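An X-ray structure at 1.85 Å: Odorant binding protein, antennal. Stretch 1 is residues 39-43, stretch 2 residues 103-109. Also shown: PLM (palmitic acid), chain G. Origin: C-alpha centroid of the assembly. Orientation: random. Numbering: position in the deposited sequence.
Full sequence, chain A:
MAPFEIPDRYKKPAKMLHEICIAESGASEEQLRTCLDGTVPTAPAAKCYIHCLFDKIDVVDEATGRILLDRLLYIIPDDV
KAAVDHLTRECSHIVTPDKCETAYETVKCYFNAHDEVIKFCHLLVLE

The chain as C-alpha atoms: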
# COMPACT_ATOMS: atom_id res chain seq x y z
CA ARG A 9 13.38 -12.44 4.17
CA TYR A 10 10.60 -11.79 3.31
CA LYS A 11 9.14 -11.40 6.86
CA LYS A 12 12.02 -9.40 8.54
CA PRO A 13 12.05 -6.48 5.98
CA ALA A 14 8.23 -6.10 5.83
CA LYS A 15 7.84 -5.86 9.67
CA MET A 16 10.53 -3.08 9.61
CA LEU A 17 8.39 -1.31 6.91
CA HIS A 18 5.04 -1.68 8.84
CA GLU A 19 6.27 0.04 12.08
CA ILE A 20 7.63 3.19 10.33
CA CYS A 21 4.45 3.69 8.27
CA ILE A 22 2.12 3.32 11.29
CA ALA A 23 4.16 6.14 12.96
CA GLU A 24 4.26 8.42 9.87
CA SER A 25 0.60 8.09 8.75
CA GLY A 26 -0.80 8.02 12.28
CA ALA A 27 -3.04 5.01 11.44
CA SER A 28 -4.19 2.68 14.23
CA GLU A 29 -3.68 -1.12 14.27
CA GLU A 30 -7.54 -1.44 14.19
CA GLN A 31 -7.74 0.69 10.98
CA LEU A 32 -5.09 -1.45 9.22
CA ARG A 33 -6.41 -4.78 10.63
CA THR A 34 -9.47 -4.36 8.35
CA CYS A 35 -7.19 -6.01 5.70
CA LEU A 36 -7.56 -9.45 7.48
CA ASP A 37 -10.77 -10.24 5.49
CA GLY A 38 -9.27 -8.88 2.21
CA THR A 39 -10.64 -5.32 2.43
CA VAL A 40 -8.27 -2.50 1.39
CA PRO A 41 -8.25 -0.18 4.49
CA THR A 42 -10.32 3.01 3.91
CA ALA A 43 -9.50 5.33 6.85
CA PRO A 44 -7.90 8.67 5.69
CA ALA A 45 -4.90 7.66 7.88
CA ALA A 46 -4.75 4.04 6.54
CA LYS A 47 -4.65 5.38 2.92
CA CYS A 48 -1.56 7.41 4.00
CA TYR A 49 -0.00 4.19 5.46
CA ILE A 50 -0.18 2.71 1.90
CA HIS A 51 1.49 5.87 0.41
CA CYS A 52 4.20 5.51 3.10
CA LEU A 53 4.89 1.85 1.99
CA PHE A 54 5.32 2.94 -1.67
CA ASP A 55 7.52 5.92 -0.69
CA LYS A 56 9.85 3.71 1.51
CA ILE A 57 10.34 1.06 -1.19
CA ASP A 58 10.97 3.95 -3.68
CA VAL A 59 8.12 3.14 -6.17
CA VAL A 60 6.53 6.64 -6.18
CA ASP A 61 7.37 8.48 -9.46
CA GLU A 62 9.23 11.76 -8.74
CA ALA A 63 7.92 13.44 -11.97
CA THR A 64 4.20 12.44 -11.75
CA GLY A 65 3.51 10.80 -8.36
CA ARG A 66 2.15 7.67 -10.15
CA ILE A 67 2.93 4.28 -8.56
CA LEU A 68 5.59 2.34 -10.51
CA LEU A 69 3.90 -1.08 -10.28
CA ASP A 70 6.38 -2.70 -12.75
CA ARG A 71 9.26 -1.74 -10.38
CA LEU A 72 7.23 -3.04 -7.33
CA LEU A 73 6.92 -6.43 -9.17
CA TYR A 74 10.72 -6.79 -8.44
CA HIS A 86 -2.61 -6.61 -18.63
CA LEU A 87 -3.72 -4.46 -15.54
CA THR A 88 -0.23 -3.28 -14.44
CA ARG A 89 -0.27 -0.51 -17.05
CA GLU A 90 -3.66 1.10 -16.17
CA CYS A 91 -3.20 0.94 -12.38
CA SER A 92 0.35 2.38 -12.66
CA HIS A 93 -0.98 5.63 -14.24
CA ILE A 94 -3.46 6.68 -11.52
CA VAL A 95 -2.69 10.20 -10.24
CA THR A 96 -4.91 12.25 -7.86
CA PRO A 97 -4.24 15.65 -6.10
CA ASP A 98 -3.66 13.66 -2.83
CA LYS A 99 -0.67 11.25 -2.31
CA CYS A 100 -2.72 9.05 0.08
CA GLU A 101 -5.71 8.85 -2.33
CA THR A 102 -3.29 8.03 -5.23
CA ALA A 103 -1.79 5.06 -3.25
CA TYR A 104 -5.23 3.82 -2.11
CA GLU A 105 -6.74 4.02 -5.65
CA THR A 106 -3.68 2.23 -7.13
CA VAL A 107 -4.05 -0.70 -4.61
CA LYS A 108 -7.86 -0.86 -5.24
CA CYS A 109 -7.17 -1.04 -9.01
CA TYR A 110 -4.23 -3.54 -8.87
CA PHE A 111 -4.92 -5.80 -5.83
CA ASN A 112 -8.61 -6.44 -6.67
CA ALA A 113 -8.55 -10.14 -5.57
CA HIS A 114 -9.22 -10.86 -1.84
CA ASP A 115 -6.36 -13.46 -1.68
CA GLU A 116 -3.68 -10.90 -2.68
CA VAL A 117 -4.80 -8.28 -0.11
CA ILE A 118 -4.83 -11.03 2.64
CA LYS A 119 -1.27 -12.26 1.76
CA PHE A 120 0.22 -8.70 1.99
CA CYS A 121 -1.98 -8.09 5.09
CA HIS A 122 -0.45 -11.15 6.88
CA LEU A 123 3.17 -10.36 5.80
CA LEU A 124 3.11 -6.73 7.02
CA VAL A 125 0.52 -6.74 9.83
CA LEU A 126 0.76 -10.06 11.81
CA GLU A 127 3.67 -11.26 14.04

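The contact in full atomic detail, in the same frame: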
# COMPACT_ATOMS: atom_id res chain seq x y z
N THR A 39 -10.23 -6.69 2.77
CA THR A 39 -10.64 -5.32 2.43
C THR A 39 -9.45 -4.36 2.44
O THR A 39 -8.64 -4.40 3.36
CB THR A 39 -11.75 -4.81 3.36
OG1 THR A 39 -11.32 -4.89 4.70
CG2 THR A 39 -13.06 -5.57 3.21
N VAL A 40 -9.34 -3.50 1.41
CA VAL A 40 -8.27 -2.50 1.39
C VAL A 40 -8.68 -1.43 2.42
O VAL A 40 -9.79 -0.91 2.31
CB VAL A 40 -8.01 -1.89 -0.01
CG1 VAL A 40 -6.93 -0.81 0.05
CG2 VAL A 40 -7.61 -2.98 -1.01
N PRO A 41 -7.85 -1.16 3.46
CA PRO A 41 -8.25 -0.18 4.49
C PRO A 41 -8.62 1.19 3.91
O PRO A 41 -7.96 1.67 2.99
CB PRO A 41 -7.04 -0.13 5.42
CG PRO A 41 -6.34 -1.43 5.21
CD PRO A 41 -6.52 -1.73 3.75
N THR A 42 -9.73 1.77 4.42
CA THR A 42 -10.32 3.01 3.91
C THR A 42 -10.17 4.27 4.75
O THR A 42 -10.50 5.35 4.26
CB THR A 42 -11.80 2.78 3.53
OG1 THR A 42 -12.52 2.39 4.70
CG2 THR A 42 -11.97 1.74 2.43
N ALA A 43 -9.68 4.15 6.00
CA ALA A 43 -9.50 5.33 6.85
C ALA A 43 -8.57 6.35 6.16
O ALA A 43 -7.63 5.92 5.49
CB ALA A 43 -8.91 4.93 8.19
N ALA A 103 -2.26 6.39 -3.69
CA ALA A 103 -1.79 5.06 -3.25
C ALA A 103 -2.96 4.11 -3.01
O ALA A 103 -2.89 2.94 -3.44
CB ALA A 103 -0.95 5.18 -1.99
N TYR A 104 -4.03 4.60 -2.35
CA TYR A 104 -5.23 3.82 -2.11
C TYR A 104 -5.88 3.37 -3.43
O TYR A 104 -6.17 2.18 -3.58
CB TYR A 104 -6.24 4.61 -1.25
CG TYR A 104 -7.59 3.94 -1.15
CD1 TYR A 104 -7.79 2.85 -0.30
CD2 TYR A 104 -8.66 4.37 -1.92
CE1 TYR A 104 -9.03 2.22 -0.22
CE2 TYR A 104 -9.91 3.74 -1.85
CZ TYR A 104 -10.09 2.67 -0.99
OH TYR A 104 -11.30 2.04 -0.93
N GLU A 105 -6.12 4.31 -4.35
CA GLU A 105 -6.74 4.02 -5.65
C GLU A 105 -5.91 3.05 -6.48
O GLU A 105 -6.48 2.22 -7.19
CB GLU A 105 -7.02 5.30 -6.44
CG GLU A 105 -8.19 6.12 -5.93
CD GLU A 105 -8.57 7.30 -6.81
OE1 GLU A 105 -8.29 7.25 -8.04
OE2 GLU A 105 -9.16 8.27 -6.28
N THR A 106 -4.57 3.14 -6.39
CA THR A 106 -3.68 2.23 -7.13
C THR A 106 -3.86 0.79 -6.60
O THR A 106 -4.01 -0.14 -7.40
CB THR A 106 -2.21 2.73 -7.08
OG1 THR A 106 -2.13 4.04 -7.63
CG2 THR A 106 -1.24 1.80 -7.80
N VAL A 107 -3.86 0.61 -5.26
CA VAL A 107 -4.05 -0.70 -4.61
C VAL A 107 -5.43 -1.29 -4.95
O VAL A 107 -5.51 -2.46 -5.33
CB VAL A 107 -3.75 -0.65 -3.09
CG1 VAL A 107 -4.18 -1.93 -2.37
CG2 VAL A 107 -2.27 -0.39 -2.86
N LYS A 108 -6.49 -0.46 -4.88
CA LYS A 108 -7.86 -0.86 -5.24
C LYS A 108 -7.93 -1.38 -6.67
O LYS A 108 -8.57 -2.41 -6.92
CB LYS A 108 -8.83 0.33 -5.06
CG LYS A 108 -9.22 0.59 -3.61
CD LYS A 108 -10.03 -0.55 -2.94
CE LYS A 108 -11.43 -0.76 -3.51
NZ LYS A 108 -12.33 0.41 -3.26
N CYS A 109 -7.24 -0.70 -7.60
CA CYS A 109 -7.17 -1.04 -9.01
C CYS A 109 -6.40 -2.36 -9.23
O CYS A 109 -6.89 -3.26 -9.90
CB CYS A 109 -6.53 0.13 -9.77
SG CYS A 109 -6.37 -0.09 -11.56
C1 PLM G . 11.29 -6.84 0.77
O1 PLM G . 12.18 -7.72 0.91
O2 PLM G . 11.56 -5.69 0.35
C2 PLM G . 9.86 -7.21 1.12
C3 PLM G . 8.89 -6.04 0.96
C4 PLM G . 7.44 -6.49 0.78
C5 PLM G . 6.45 -5.42 1.23
C6 PLM G . 5.30 -5.21 0.24
C7 PLM G . 4.55 -3.91 0.50
C8 PLM G . 3.57 -3.59 -0.63
C9 PLM G . 2.21 -3.14 -0.10
CA PLM G . 1.15 -3.19 -1.20
CB PLM G . -0.26 -2.96 -0.65
CC PLM G . -0.84 -4.25 -0.08
CD PLM G . -2.35 -4.34 -0.26
CE PLM G . -3.16 -3.50 0.74
CF PLM G . -2.38 -3.03 1.96
CG PLM G . -2.27 -4.11 3.01
O HOH W 1 -11.66 -0.57 0.16

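No direct hydrogen bond joins the two stretches; the polar link between them is a single water, which donates to Val40 O (2.9 Å from the water oxygen) and also hydrogen-bonds to Tyr104 OH at 2.9 Å. The rest of the contact is packing, and at 223 Å² summed over both sides it is small. Segment 39-43 has no regular secondary structure and lies against one side of the helix that runs through 103-109, with Val40 and Lys108 providing the nearest pair of CA atoms, 6.8 Å apart.

Val40 is the centre of the contact. Its CA-to-CB bond points toward the helix, and with chi1 at 177° its CG1 lies 3.7 Å from Tyr104 CE1 and 3.8 Å from Val107 CG1. A compact branched side chain suits this position, since one methyl meets both an aromatic ring and a second valine. The CA-to-CB bond of Val107 points toward the loop, and Val107 CG1 also lies 3.6 Å from CE of the palmitic acid, so this methyl touches both Val40 and the ligand chain.

The CA-to-CB bond of Tyr104 runs sideways to the loop, but the end of its side chain comes nearer, with chi1 in t. Tyr104 CE1 lies 3.4 Å from Pro41 O, and Tyr104 OH lies 3.4 Å from Thr42 CG2. The carbonyl is buried by the contact without a hydrogen-bonding partner in the model; the CA-to-CB bond of Pro41 points away from the helix.

One turn further along the helix, Lys108 folds back with all four chi angles in m. Lys108 NZ donates a 3.0 Å hydrogen bond to Tyr104 OH, and the aliphatic part of the chain lies beside the loop, with Lys108 CD 3.8 Å from Val40 CB. The tyrosine hydroxyl thus connects the lysine amine to the bridging water, while its ring supplies an apolar surface to Val40.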